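Local coordinates for protein metallo-beta-lactamase FIM-1 (PDB 6V3Q) that probably hydrolyses beta-lactam antibiotics to substituted beta-amino acids with zinc as cofactor, acting as a resistance enzyme of the periplasm, at residues 135-140 with 193-198; 157-162 with 199-204; 98-103 with 116-121; 9-14 with 21-26; 139-144 with 186-191. All coordinates share one frame; numbering follows the deposited sequence.

Interaction 1. Residues 135-140 with 193-198; sequences PLVIFD and AQRFAE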
# COMPACT_ATOMS: atom_id res chain seq x y z
N PRO A 135 4.11 -31.82 -11.27
CA PRO A 135 2.65 -31.94 -11.29
C PRO A 135 1.86 -30.67 -11.58
O PRO A 135 0.63 -30.73 -11.54
CB PRO A 135 2.34 -32.44 -9.88
CG PRO A 135 3.50 -31.99 -9.02
CD PRO A 135 4.60 -31.49 -9.92
N LEU A 136 2.52 -29.55 -11.86
CA LEU A 136 1.78 -28.37 -12.28
C LEU A 136 1.13 -28.63 -13.64
O LEU A 136 1.71 -29.26 -14.52
CB LEU A 136 2.70 -27.14 -12.39
CG LEU A 136 3.70 -26.70 -11.33
CD1 LEU A 136 4.26 -25.32 -11.68
CD2 LEU A 136 3.11 -26.68 -9.93
N VAL A 137 -0.10 -28.16 -13.79
CA VAL A 137 -0.71 -28.00 -15.10
C VAL A 137 -0.70 -26.52 -15.43
O VAL A 137 -1.33 -25.71 -14.74
CB VAL A 137 -2.14 -28.58 -15.16
CG1 VAL A 137 -2.80 -28.23 -16.49
CG2 VAL A 137 -2.11 -30.08 -14.97
N ILE A 138 0.05 -26.15 -16.46
CA ILE A 138 0.11 -24.78 -16.93
C ILE A 138 -0.93 -24.63 -18.03
O ILE A 138 -0.88 -25.35 -19.04
CB ILE A 138 1.51 -24.41 -17.43
CG1 ILE A 138 2.54 -24.58 -16.30
CG2 ILE A 138 1.53 -22.98 -17.95
CD1 ILE A 138 3.97 -24.60 -16.76
N PHE A 139 -1.86 -23.70 -17.85
CA PHE A 139 -3.03 -23.56 -18.70
C PHE A 139 -3.09 -22.15 -19.26
O PHE A 139 -2.83 -21.18 -18.56
CB PHE A 139 -4.31 -23.88 -17.91
CG PHE A 139 -5.57 -23.77 -18.71
CD1 PHE A 139 -5.86 -24.69 -19.70
CD2 PHE A 139 -6.48 -22.76 -18.46
CE1 PHE A 139 -7.03 -24.60 -20.44
CE2 PHE A 139 -7.65 -22.65 -19.20
CZ PHE A 139 -7.92 -23.58 -20.18
N ASP A 140 -3.44 -22.05 -20.55
CA ASP A 140 -3.55 -20.77 -21.24
C ASP A 140 -5.02 -20.46 -21.51
O ASP A 140 -5.62 -21.06 -22.42
CB ASP A 140 -2.76 -20.80 -22.55
CG ASP A 140 -2.86 -19.50 -23.33
OD1 ASP A 140 -3.22 -18.46 -22.73
OD2 ASP A 140 -2.57 -19.50 -24.54
N ALA A 193 -12.11 -21.87 -14.57
CA ALA A 193 -13.03 -22.56 -13.67
C ALA A 193 -13.50 -23.89 -14.25
O ALA A 193 -13.75 -24.84 -13.51
CB ALA A 193 -14.23 -21.67 -13.36
N GLN A 194 -13.62 -23.97 -15.58
CA GLN A 194 -14.07 -25.20 -16.21
C GLN A 194 -12.93 -26.20 -16.38
O GLN A 194 -13.17 -27.41 -16.32
CB GLN A 194 -14.72 -24.89 -17.56
CG GLN A 194 -15.48 -26.06 -18.16
CD GLN A 194 -16.25 -25.66 -19.41
OE1 GLN A 194 -16.55 -24.49 -19.62
NE2 GLN A 194 -16.56 -26.65 -20.24
N ARG A 195 -11.71 -25.71 -16.58
CA ARG A 195 -10.57 -26.62 -16.70
C ARG A 195 -10.24 -27.28 -15.36
O ARG A 195 -9.94 -28.48 -15.31
CB ARG A 195 -9.35 -25.87 -17.24
CG ARG A 195 -8.08 -26.70 -17.31
CD ARG A 195 -8.27 -27.95 -18.16
NE ARG A 195 -7.02 -28.70 -18.31
CZ ARG A 195 -6.55 -29.54 -17.40
NH1 ARG A 195 -7.21 -29.74 -16.26
NH2 ARG A 195 -5.41 -30.18 -17.62
N PHE A 196 -10.30 -26.51 -14.28
CA PHE A 196 -10.07 -27.04 -12.93
C PHE A 196 -11.38 -26.97 -12.14
O PHE A 196 -11.51 -26.23 -11.16
CB PHE A 196 -8.95 -26.27 -12.23
CG PHE A 196 -7.70 -26.13 -13.05
CD1 PHE A 196 -6.90 -27.23 -13.30
CD2 PHE A 196 -7.32 -24.90 -13.55
CE1 PHE A 196 -5.74 -27.11 -14.06
CE2 PHE A 196 -6.17 -24.77 -14.31
CZ PHE A 196 -5.38 -25.87 -14.56
N ALA A 197 -12.36 -27.76 -12.59
CA ALA A 197 -13.70 -27.71 -12.02
C ALA A 197 -13.76 -28.20 -10.58
O ALA A 197 -14.73 -27.89 -9.88
CB ALA A 197 -14.66 -28.54 -12.88
N GLU A 198 -12.76 -28.95 -10.12
CA GLU A 198 -12.79 -29.52 -8.78
C GLU A 198 -12.02 -28.72 -7.75
O GLU A 198 -12.28 -28.86 -6.55
CB GLU A 198 -12.25 -30.95 -8.80
CG GLU A 198 -12.98 -31.88 -9.76
CD GLU A 198 -12.61 -33.33 -9.56
OE1 GLU A 198 -13.27 -34.20 -10.17
OE2 GLU A 198 -11.66 -33.61 -8.80
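R195, at the end of helix 185-195, lies across two residues of strand 137-139, with its aliphatic part on F139 and its charged end at V137. Just before it, the carbonyl oxygen of A193 is bonded by R212. CG of R195 stands anti to the backbone N (chi1 176°) and rests over one face of the F139 ring, 3.9 Å from the ring centroid, in a CH-pi contact. A turn about CB-CG (chi2 57°) swings CD aside, and the chain passes on to V137, where NH2 comes 3.4 Å from CG1. The guanidinium plane is turned 67° from the F139 ring, so what covers the phenyl is methylene rather than a stacked charge. The same CG of R195 also sits over the centre of the F196 ring. F196, the first residue to leave helical geometry, sends its ring back toward the strand, while its carbonyl oxygen is also bonded by R212. V137 CG1 meets the edge of that ring in its plane, 4.0 Å from CE1, and F139 CB lies 4.0 Å from CZ of F196. A helix end laid on an outer sheet face in this way belongs to the layered alpha-beta/beta-alpha sandwich of the metallo-beta-lactamase fold.

Interaction 2. Residues 157-162 with 199-204; sequences QGIVFG and AQQIIP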
# COMPACT_ATOMS: atom_id res chain seq x y z
N GLN A 157 -3.87 -31.56 -5.81
CA GLN A 157 -4.08 -30.93 -4.51
C GLN A 157 -5.23 -29.93 -4.51
O GLN A 157 -5.48 -29.31 -3.47
CB GLN A 157 -2.79 -30.24 -4.04
CG GLN A 157 -1.70 -31.20 -3.57
CD GLN A 157 -0.47 -31.17 -4.46
OE1 GLN A 157 -0.57 -31.13 -5.68
NE2 GLN A 157 0.70 -31.21 -3.83
N GLY A 158 -5.93 -29.77 -5.63
CA GLY A 158 -7.08 -28.89 -5.68
C GLY A 158 -6.76 -27.42 -5.54
O GLY A 158 -7.54 -26.68 -4.93
N ILE A 159 -5.65 -26.96 -6.12
CA ILE A 159 -5.21 -25.58 -6.01
C ILE A 159 -5.10 -24.98 -7.40
O ILE A 159 -4.52 -25.61 -8.31
CB ILE A 159 -3.86 -25.47 -5.27
CG1 ILE A 159 -3.94 -26.10 -3.88
CG2 ILE A 159 -3.42 -24.01 -5.17
CD1 ILE A 159 -2.61 -26.24 -3.20
N VAL A 160 -5.63 -23.78 -7.57
CA VAL A 160 -5.44 -22.98 -8.78
C VAL A 160 -4.76 -21.68 -8.37
O VAL A 160 -5.23 -20.99 -7.46
CB VAL A 160 -6.76 -22.69 -9.51
CG1 VAL A 160 -6.52 -21.80 -10.71
CG2 VAL A 160 -7.42 -23.98 -9.92
N PHE A 161 -3.65 -21.36 -9.03
CA PHE A 161 -3.00 -20.07 -8.88
C PHE A 161 -3.41 -19.23 -10.08
O PHE A 161 -2.91 -19.42 -11.19
CB PHE A 161 -1.49 -20.20 -8.78
CG PHE A 161 -0.78 -18.88 -8.67
CD1 PHE A 161 -0.81 -18.17 -7.49
CD2 PHE A 161 -0.12 -18.34 -9.76
CE1 PHE A 161 -0.18 -16.94 -7.39
CE2 PHE A 161 0.51 -17.12 -9.67
CZ PHE A 161 0.48 -16.42 -8.48
N GLY A 162 -4.34 -18.30 -9.85
CA GLY A 162 -4.91 -17.54 -10.95
C GLY A 162 -4.09 -16.35 -11.39
O GLY A 162 -4.31 -15.83 -12.49
N ALA A 199 -11.08 -27.88 -8.18
CA ALA A 199 -10.22 -27.17 -7.24
C ALA A 199 -11.04 -26.22 -6.38
O ALA A 199 -11.85 -25.43 -6.88
CB ALA A 199 -9.13 -26.41 -7.99
N GLN A 200 -10.83 -26.31 -5.06
CA GLN A 200 -11.54 -25.49 -4.09
C GLN A 200 -10.68 -24.37 -3.51
O GLN A 200 -11.22 -23.45 -2.90
CB GLN A 200 -12.07 -26.36 -2.95
CG GLN A 200 -13.15 -27.35 -3.37
CD GLN A 200 -14.30 -26.68 -4.09
OE1 GLN A 200 -14.85 -25.69 -3.61
NE2 GLN A 200 -14.68 -27.22 -5.24
N GLN A 201 -9.36 -24.44 -3.68
CA GLN A 201 -8.44 -23.44 -3.15
C GLN A 201 -7.92 -22.60 -4.32
O GLN A 201 -7.16 -23.09 -5.15
CB GLN A 201 -7.29 -24.10 -2.39
CG GLN A 201 -7.74 -24.82 -1.12
CD GLN A 201 -6.64 -25.63 -0.48
OE1 GLN A 201 -6.26 -26.69 -0.99
NE2 GLN A 201 -6.12 -25.16 0.64
N ILE A 202 -8.34 -21.34 -4.37
CA ILE A 202 -8.03 -20.42 -5.46
C ILE A 202 -7.14 -19.31 -4.91
O ILE A 202 -7.51 -18.65 -3.93
CB ILE A 202 -9.31 -19.85 -6.10
CG1 ILE A 202 -10.29 -20.97 -6.43
CG2 ILE A 202 -8.97 -19.05 -7.34
CD1 ILE A 202 -9.73 -22.02 -7.37
N ILE A 203 -5.99 -19.11 -5.54
CA ILE A 203 -4.99 -18.17 -5.07
C ILE A 203 -4.90 -17.02 -6.08
O ILE A 203 -4.44 -17.23 -7.22
CB ILE A 203 -3.63 -18.84 -4.87
CG1 ILE A 203 -3.75 -20.00 -3.88
CG2 ILE A 203 -2.59 -17.83 -4.39
CD1 ILE A 203 -2.45 -20.75 -3.66
N PRO A 204 -5.29 -15.81 -5.72
CA PRO A 204 -5.05 -14.65 -6.58
C PRO A 204 -3.65 -14.10 -6.33
O PRO A 204 -2.90 -14.59 -5.49
CB PRO A 204 -6.13 -13.66 -6.15
CG PRO A 204 -6.30 -13.96 -4.69
CD PRO A 204 -6.05 -15.44 -4.52
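A parallel strand pair, closing a beta-alpha-beta crossover that runs through helix 185-195, brings V160 of strand 159-161 beside I202 of strand 201-203. The short strands lie 4.8 Å apart at 14°. V160 is bonded on both its N-H and its C=O: V160 N donates to Q201 O at 2.9 Å, and V160 O receives I203 N at 2.8 Å. The ladder continues upstream from Q201 N to G158 O (3.1 Å) and downstream from G162 N to I203 O. G158 has a positive phi of 68°, and with I159 it forms a G1 beta bulge against strand 151-154. On one sheet face V160 and I202 run abreast, with I202 CD1 3.7 Å from V160 CB, while A199 CB presses to 3.5 Å of V160 CG2. On the other face I203 is shared by two neighbours. Its CD1 meets I159 CG2, and its CG2, anti to the backbone N, reaches the edge of the F161 ring at CD1 (3.6 Å), the two side chains crossing at about a right angle. I159 and I203 turn to the hairpin strands 11-16 and 19-27, with M21 on I203, while F161 reaches D51 and T80; the V160 and I202 face meets F196 and F215, the latter from helix 213-226.

Interaction 3. Residues 98-103 with 116-121; sequences IVTYAA and TPAEHD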
# COMPACT_ATOMS: atom_id res chain seq x y z
N ILE A 98 18.65 -21.39 -13.02
CA ILE A 98 17.30 -21.93 -12.99
C ILE A 98 16.77 -22.04 -14.42
O ILE A 98 17.03 -21.17 -15.26
CB ILE A 98 16.38 -21.05 -12.13
CG1 ILE A 98 17.08 -20.63 -10.84
CG2 ILE A 98 15.09 -21.79 -11.80
CD1 ILE A 98 17.46 -21.78 -9.96
N VAL A 99 16.05 -23.12 -14.71
CA VAL A 99 15.38 -23.27 -15.99
C VAL A 99 14.06 -22.51 -15.93
O VAL A 99 13.19 -22.82 -15.11
CB VAL A 99 15.15 -24.75 -16.33
CG1 VAL A 99 14.71 -24.90 -17.78
CG2 VAL A 99 16.41 -25.56 -16.06
N THR A 100 13.92 -21.49 -16.78
CA THR A 100 12.80 -20.57 -16.71
C THR A 100 11.90 -20.73 -17.93
O THR A 100 12.38 -20.89 -19.05
CB THR A 100 13.28 -19.12 -16.60
OG1 THR A 100 14.03 -18.78 -17.78
CG2 THR A 100 14.17 -18.96 -15.38
N TYR A 101 10.59 -20.67 -17.69
CA TYR A 101 9.58 -20.79 -18.74
C TYR A 101 8.60 -19.63 -18.66
O TYR A 101 8.33 -19.10 -17.58
CB TYR A 101 8.80 -22.10 -18.63
CG TYR A 101 9.61 -23.36 -18.84
CD1 TYR A 101 9.60 -24.02 -20.06
CD2 TYR A 101 10.36 -23.90 -17.81
CE1 TYR A 101 10.33 -25.18 -20.25
CE2 TYR A 101 11.09 -25.06 -17.99
CZ TYR A 101 11.07 -25.70 -19.21
OH TYR A 101 11.80 -26.85 -19.39
N ALA A 102 8.07 -19.25 -19.81
CA ALA A 102 6.97 -18.29 -19.88
C ALA A 102 6.27 -18.46 -21.21
O ALA A 102 6.80 -19.07 -22.14
CB ALA A 102 7.47 -16.85 -19.70
N ALA A 103 5.06 -17.91 -21.29
CA ALA A 103 4.33 -17.90 -22.55
C ALA A 103 5.13 -17.15 -23.60
O ALA A 103 5.85 -16.20 -23.29
CB ALA A 103 2.96 -17.26 -22.37
N THR A 116 13.48 -8.92 -17.78
CA THR A 116 14.29 -9.97 -18.40
C THR A 116 13.38 -11.10 -18.86
O THR A 116 12.56 -11.59 -18.08
CB THR A 116 15.33 -10.51 -17.41
OG1 THR A 116 16.20 -9.45 -17.00
CG2 THR A 116 16.15 -11.62 -18.05
N PRO A 117 13.48 -11.53 -20.11
CA PRO A 117 12.62 -12.61 -20.59
C PRO A 117 13.01 -13.95 -19.99
O PRO A 117 14.12 -14.15 -19.50
CB PRO A 117 12.84 -12.60 -22.11
CG PRO A 117 14.22 -12.05 -22.26
CD PRO A 117 14.38 -11.03 -21.17
N ALA A 118 12.06 -14.89 -20.04
CA ALA A 118 12.37 -16.26 -19.69
C ALA A 118 13.18 -16.92 -20.80
O ALA A 118 13.21 -16.45 -21.94
CB ALA A 118 11.10 -17.05 -19.41
N GLU A 119 13.85 -18.02 -20.45
CA GLU A 119 14.75 -18.66 -21.40
C GLU A 119 14.00 -19.52 -22.41
O GLU A 119 14.43 -19.61 -23.57
CB GLU A 119 15.78 -19.50 -20.65
CG GLU A 119 16.87 -20.09 -21.52
CD GLU A 119 17.81 -20.98 -20.75
OE1 GLU A 119 17.53 -21.24 -19.56
OE2 GLU A 119 18.83 -21.42 -21.32
N HIS A 120 12.90 -20.15 -22.01
CA HIS A 120 12.16 -21.06 -22.87
C HIS A 120 10.73 -20.57 -23.05
O HIS A 120 10.11 -20.08 -22.11
CB HIS A 120 12.15 -22.48 -22.30
CG HIS A 120 13.50 -23.12 -22.23
ND1 HIS A 120 14.17 -23.33 -21.05
CD2 HIS A 120 14.31 -23.60 -23.21
CE1 HIS A 120 15.33 -23.91 -21.29
NE2 HIS A 120 15.44 -24.08 -22.60
N ASP A 121 10.22 -20.72 -24.27
CA ASP A 121 8.80 -20.51 -24.54
C ASP A 121 8.03 -21.78 -24.20
O ASP A 121 8.45 -22.88 -24.58
CB ASP A 121 8.57 -20.13 -26.00
CG ASP A 121 9.20 -18.81 -26.36
OD1 ASP A 121 9.76 -18.15 -25.46
OD2 ASP A 121 9.15 -18.43 -27.55
O HOH W 1 16.18 -20.42 -17.55
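H120 lies beside Y101 where strands 99-102 and 120-121 pair in parallel, in a beta-alpha-beta unit whose helix is 104-108. The two rings meet obliquely, their planes 32° apart. H120 ND1 stands above one face of the tyrosine ring, displaced toward its rim, and H120 CB is 3.7 Å from Y101 CD1. V99 CG1 approaches the imidazole from another residue of the strand, 3.7 Å from ND1 of H120; that nitrogen is buried and has no hydrogen-bond partner in the model. On the face opposite the two rings, A102 CB meets A118 CB, from the loop leading into strand 120-121, at 3.6 Å. Two backbone bonds fix the pairing, H120 N to T100 O and A102 N to H120 O. D121 OD1, on the A102 side, bonds ND2 of N107 in the intervening helix, whose OD1 accepts A118 N. T100 holds OG1 between its own backbone N and carbonyl carbon (chi1 62°), and there the hydroxyl accepts E119 N at 2.8 Å, with a fairly straight 160° at the hydrogen. The same OG1 donates to a water 2.7 Å away. This water also accepts T100 N and donates to I98 O and, at 2.6 Å, to OE1 of the extended E119 side chain.

Interaction 4. Residues 9-14 with 21-26; sequences PVTFTA and MHTSMK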
# COMPACT_ATOMS: atom_id res chain seq x y z
N PRO A 9 11.09 -8.47 4.73
CA PRO A 9 11.48 -9.76 4.15
C PRO A 9 10.29 -10.51 3.56
O PRO A 9 9.14 -10.36 4.00
CB PRO A 9 12.08 -10.52 5.33
CG PRO A 9 11.57 -9.83 6.55
CD PRO A 9 11.42 -8.39 6.17
N VAL A 10 10.58 -11.33 2.55
CA VAL A 10 9.55 -12.13 1.90
C VAL A 10 9.04 -13.19 2.88
O VAL A 10 9.82 -13.86 3.56
CB VAL A 10 10.10 -12.78 0.62
CG1 VAL A 10 9.03 -13.59 -0.08
CG2 VAL A 10 10.68 -11.72 -0.30
N THR A 11 7.72 -13.33 2.96
CA THR A 11 7.10 -14.30 3.84
C THR A 11 6.73 -15.56 3.07
O THR A 11 6.34 -15.50 1.90
CB THR A 11 5.85 -13.72 4.52
OG1 THR A 11 4.91 -13.30 3.52
CG2 THR A 11 6.21 -12.52 5.39
N PHE A 12 6.85 -16.70 3.74
CA PHE A 12 6.52 -18.00 3.17
C PHE A 12 5.50 -18.69 4.06
O PHE A 12 5.71 -18.81 5.27
CB PHE A 12 7.77 -18.87 3.03
CG PHE A 12 8.90 -18.21 2.28
CD1 PHE A 12 8.99 -18.31 0.91
CD2 PHE A 12 9.86 -17.49 2.96
CE1 PHE A 12 10.02 -17.70 0.22
CE2 PHE A 12 10.90 -16.87 2.28
CZ PHE A 12 10.97 -16.98 0.91
N THR A 13 4.39 -19.12 3.47
CA THR A 13 3.32 -19.78 4.20
C THR A 13 2.99 -21.11 3.55
O THR A 13 2.89 -21.20 2.32
CB THR A 13 2.05 -18.91 4.24
OG1 THR A 13 1.58 -18.68 2.91
CG2 THR A 13 2.33 -17.57 4.91
N ALA A 14 2.81 -22.14 4.38
CA ALA A 14 2.43 -23.45 3.87
C ALA A 14 0.96 -23.44 3.47
O ALA A 14 0.09 -23.06 4.26
CB ALA A 14 2.69 -24.52 4.93
N MET A 21 3.34 -20.76 -0.38
CA MET A 21 3.02 -19.46 -0.96
C MET A 21 4.05 -18.44 -0.47
O MET A 21 4.26 -18.31 0.73
CB MET A 21 1.61 -19.01 -0.58
CG MET A 21 1.08 -17.84 -1.41
SD MET A 21 -0.66 -17.47 -1.08
CE MET A 21 -0.52 -16.17 0.15
N HIS A 22 4.69 -17.75 -1.41
CA HIS A 22 5.60 -16.66 -1.06
C HIS A 22 4.94 -15.32 -1.36
O HIS A 22 4.30 -15.15 -2.40
CB HIS A 22 6.94 -16.78 -1.81
CG HIS A 22 6.86 -16.59 -3.29
ND1 HIS A 22 6.80 -15.35 -3.89
CD2 HIS A 22 6.88 -17.49 -4.30
CE1 HIS A 22 6.76 -15.49 -5.20
NE2 HIS A 22 6.81 -16.78 -5.48
N THR A 23 5.09 -14.39 -0.42
CA THR A 23 4.49 -13.07 -0.51
C THR A 23 5.57 -12.02 -0.30
O THR A 23 6.27 -12.05 0.72
CB THR A 23 3.38 -12.89 0.54
OG1 THR A 23 2.35 -13.87 0.31
CG2 THR A 23 2.77 -11.50 0.45
N SER A 24 5.71 -11.11 -1.26
CA SER A 24 6.70 -10.05 -1.20
C SER A 24 6.00 -8.71 -1.32
O SER A 24 4.96 -8.59 -1.97
CB SER A 24 7.76 -10.21 -2.30
OG SER A 24 7.16 -10.27 -3.58
N MET A 25 6.59 -7.69 -0.70
CA MET A 25 6.00 -6.36 -0.66
C MET A 25 6.83 -5.39 -1.50
O MET A 25 8.07 -5.42 -1.46
CB MET A 25 5.90 -5.84 0.78
CG MET A 25 5.35 -6.87 1.76
SD MET A 25 3.70 -7.44 1.35
CE MET A 25 2.71 -6.00 1.75
N LYS A 26 6.14 -4.54 -2.25
CA LYS A 26 6.78 -3.45 -2.98
C LYS A 26 6.58 -2.16 -2.19
O LYS A 26 5.45 -1.82 -1.82
CB LYS A 26 6.21 -3.30 -4.38
CG LYS A 26 7.15 -2.61 -5.35
CD LYS A 26 6.44 -1.53 -6.17
CE LYS A 26 5.11 -2.03 -6.71
NZ LYS A 26 4.51 -1.10 -7.70
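Residues T11 to T13 run antiparallel to M21 to T23, the short strand axes 4.8 Å apart and 155° between their directions. This is the beta hairpin of strands 11-16 and 19-27 at one border of the seven-stranded sheet. T11 with T23 and T13 with M21 are the hydrogen-bonded pairs, each joined in both directions, and F12 with H22 is the non-hydrogen-bonded pair between them. The bond from M21 N to T13 O is short, 2.8 Å, and almost straight at 178°. CA-H...O contacts, such as H22 CA to T11 O, fill in between.

On one face each threonine of strand 11-16 runs abreast of its partner. T13 sets OG1 between its backbone N and carbonyl carbon (chi1 61°), beside M21 CB at 3.5 Å, and makes a weak hydrogen bond to M21 O. T11 OG1 likewise lies 3.4 Å from T23 CB. T23 OG1 is bonded to N37 of strand 33-43, and A3 and Q4 of the second subunit pack against this face.

On the other face the F12 ring crosses H22 obliquely, and F12 also stacks on W65 of helix 56-68. The imidazole leads away from F12, its NE2 making weak bonds to the carbonyls of V50 and D51. What F12 touches of H22 is therefore the methylene: CB lies 3.7 Å from CD1. Beyond it V10 spreads its two methyls over T23 and S24, CG2 on S24 CB at 3.8 Å and CG1 only 3.3 Å from T23 O.

Interaction 5. Residues 139-144 with 186-191; sequences FDPGPG and KTAVLA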
# COMPACT_ATOMS: atom_id res chain seq x y z
N PHE A 139 -1.86 -23.70 -17.85
CA PHE A 139 -3.03 -23.56 -18.70
C PHE A 139 -3.09 -22.15 -19.26
O PHE A 139 -2.83 -21.18 -18.56
CB PHE A 139 -4.31 -23.88 -17.91
CG PHE A 139 -5.57 -23.77 -18.71
CD1 PHE A 139 -5.86 -24.69 -19.70
CD2 PHE A 139 -6.48 -22.76 -18.46
CE1 PHE A 139 -7.03 -24.60 -20.44
CE2 PHE A 139 -7.65 -22.65 -19.20
CZ PHE A 139 -7.92 -23.58 -20.18
N ASP A 140 -3.44 -22.05 -20.55
CA ASP A 140 -3.55 -20.77 -21.24
C ASP A 140 -5.02 -20.46 -21.51
O ASP A 140 -5.62 -21.06 -22.42
CB ASP A 140 -2.76 -20.80 -22.55
CG ASP A 140 -2.86 -19.50 -23.33
OD1 ASP A 140 -3.22 -18.46 -22.73
OD2 ASP A 140 -2.57 -19.50 -24.54
N PRO A 141 -5.64 -19.56 -20.75
CA PRO A 141 -7.07 -19.29 -20.91
C PRO A 141 -7.42 -18.18 -21.89
O PRO A 141 -8.61 -17.93 -22.09
CB PRO A 141 -7.48 -18.90 -19.49
CG PRO A 141 -6.28 -18.18 -18.97
CD PRO A 141 -5.07 -18.81 -19.62
N GLY A 142 -6.43 -17.51 -22.47
CA GLY A 142 -6.69 -16.41 -23.36
C GLY A 142 -6.52 -15.07 -22.67
O GLY A 142 -6.27 -15.00 -21.46
N PRO A 143 -6.66 -13.99 -23.43
CA PRO A 143 -6.43 -12.66 -22.86
C PRO A 143 -7.40 -12.34 -21.73
O PRO A 143 -8.56 -12.76 -21.75
CB PRO A 143 -6.62 -11.72 -24.05
CG PRO A 143 -6.44 -12.59 -25.26
CD PRO A 143 -6.96 -13.93 -24.86
N GLY A 144 -6.92 -11.58 -20.75
CA GLY A 144 -7.72 -11.14 -19.63
C GLY A 144 -7.12 -9.92 -18.97
O GLY A 144 -7.27 -8.80 -19.47
N LYS A 186 -13.86 -12.18 -18.99
CA LYS A 186 -14.79 -13.13 -18.38
C LYS A 186 -14.65 -14.52 -18.99
O LYS A 186 -14.68 -15.52 -18.27
CB LYS A 186 -16.23 -12.63 -18.51
CG LYS A 186 -17.23 -13.45 -17.70
CD LYS A 186 -18.46 -13.84 -18.51
CE LYS A 186 -19.40 -12.67 -18.71
NZ LYS A 186 -20.69 -13.09 -19.32
N THR A 187 -14.48 -14.59 -20.31
CA THR A 187 -14.31 -15.88 -20.97
C THR A 187 -13.09 -16.62 -20.44
O THR A 187 -13.13 -17.84 -20.24
CB THR A 187 -14.20 -15.68 -22.48
OG1 THR A 187 -15.41 -15.09 -22.97
CG2 THR A 187 -13.97 -17.00 -23.19
N ALA A 188 -12.00 -15.89 -20.17
CA ALA A 188 -10.80 -16.53 -19.66
C ALA A 188 -11.00 -17.04 -18.24
O ALA A 188 -10.55 -18.14 -17.90
CB ALA A 188 -9.62 -15.55 -19.72
N VAL A 189 -11.68 -16.26 -17.40
CA VAL A 189 -11.94 -16.70 -16.03
C VAL A 189 -12.78 -17.97 -16.03
O VAL A 189 -12.48 -18.94 -15.33
CB VAL A 189 -12.62 -15.57 -15.23
CG1 VAL A 189 -13.00 -16.06 -13.84
CG2 VAL A 189 -11.71 -14.36 -15.14
N LEU A 190 -13.85 -17.98 -16.83
CA LEU A 190 -14.72 -19.15 -16.90
C LEU A 190 -14.00 -20.35 -17.50
O LEU A 190 -14.33 -21.50 -17.16
CB LEU A 190 -15.98 -18.83 -17.70
CG LEU A 190 -16.90 -17.76 -17.11
CD1 LEU A 190 -18.18 -17.64 -17.92
CD2 LEU A 190 -17.20 -18.07 -15.64
N ALA A 191 -13.03 -20.12 -18.38
CA ALA A 191 -12.27 -21.23 -18.94
C ALA A 191 -11.39 -21.88 -17.88
O ALA A 191 -11.20 -23.10 -17.89
CB ALA A 191 -11.42 -20.74 -20.12
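The chain leaving strand 137-139 at F139 runs as a loop along one side of helix 185-195, nearest at P141 and A188, whose CA atoms are 4.8 Å apart. A188 CB carries the contact. It points at the loop and lies among three successive carbonyl oxygens, at 3.5 Å from P141 O, 3.8 Å from G142 O and 3.6 Å from P143 O. The P141 ring answers from the loop side, with CB 3.5 Å from A188 O and 4.0 Å from A188 CB. One helical turn on, A191 CB touches P141 CB more loosely, and CE2 of F139 lies 3.8 Å from A191 O. The loop turns at D140, where OD1 takes a weak bond from G142 N in an Asx turn, and G142 goes on with a positive phi of 99° that suits glycine. Two of the oxygens around A188 are bonded to other residues: G142 O to ND2 of N149 and P143 O to ND1 of H184. H145, a zinc ligand, follows directly after this loop. Contact with the helix is thus van der Waals in kind: the small A188 side chain is what lies against the loop carbonyls, two of which are satisfied by N149 and H184.

How the interactions relate
Interactions 1 and 5 start from the same piece of chain and both rest on helix 185-195, with F139 common to the two; their centres are 11 Å apart. Interaction 2 joins them because that helix links its strands, and F196 CB of interaction 1 packs 3.6 Å from V160 CG2. Interaction 4 meets interaction 2 through M21 SD, 3.9 Å from I203 CG2, bringing the two sheets of the sandwich together. Interaction 3 lies at the opposite border of the sheet that holds interaction 4, their centres 22 Å apart. The side chains of F161 and A102 are each about 8 Å from that of the zinc ligand H81, and the side chain of A188 is about 8 Å from that of the zinc ligand H145.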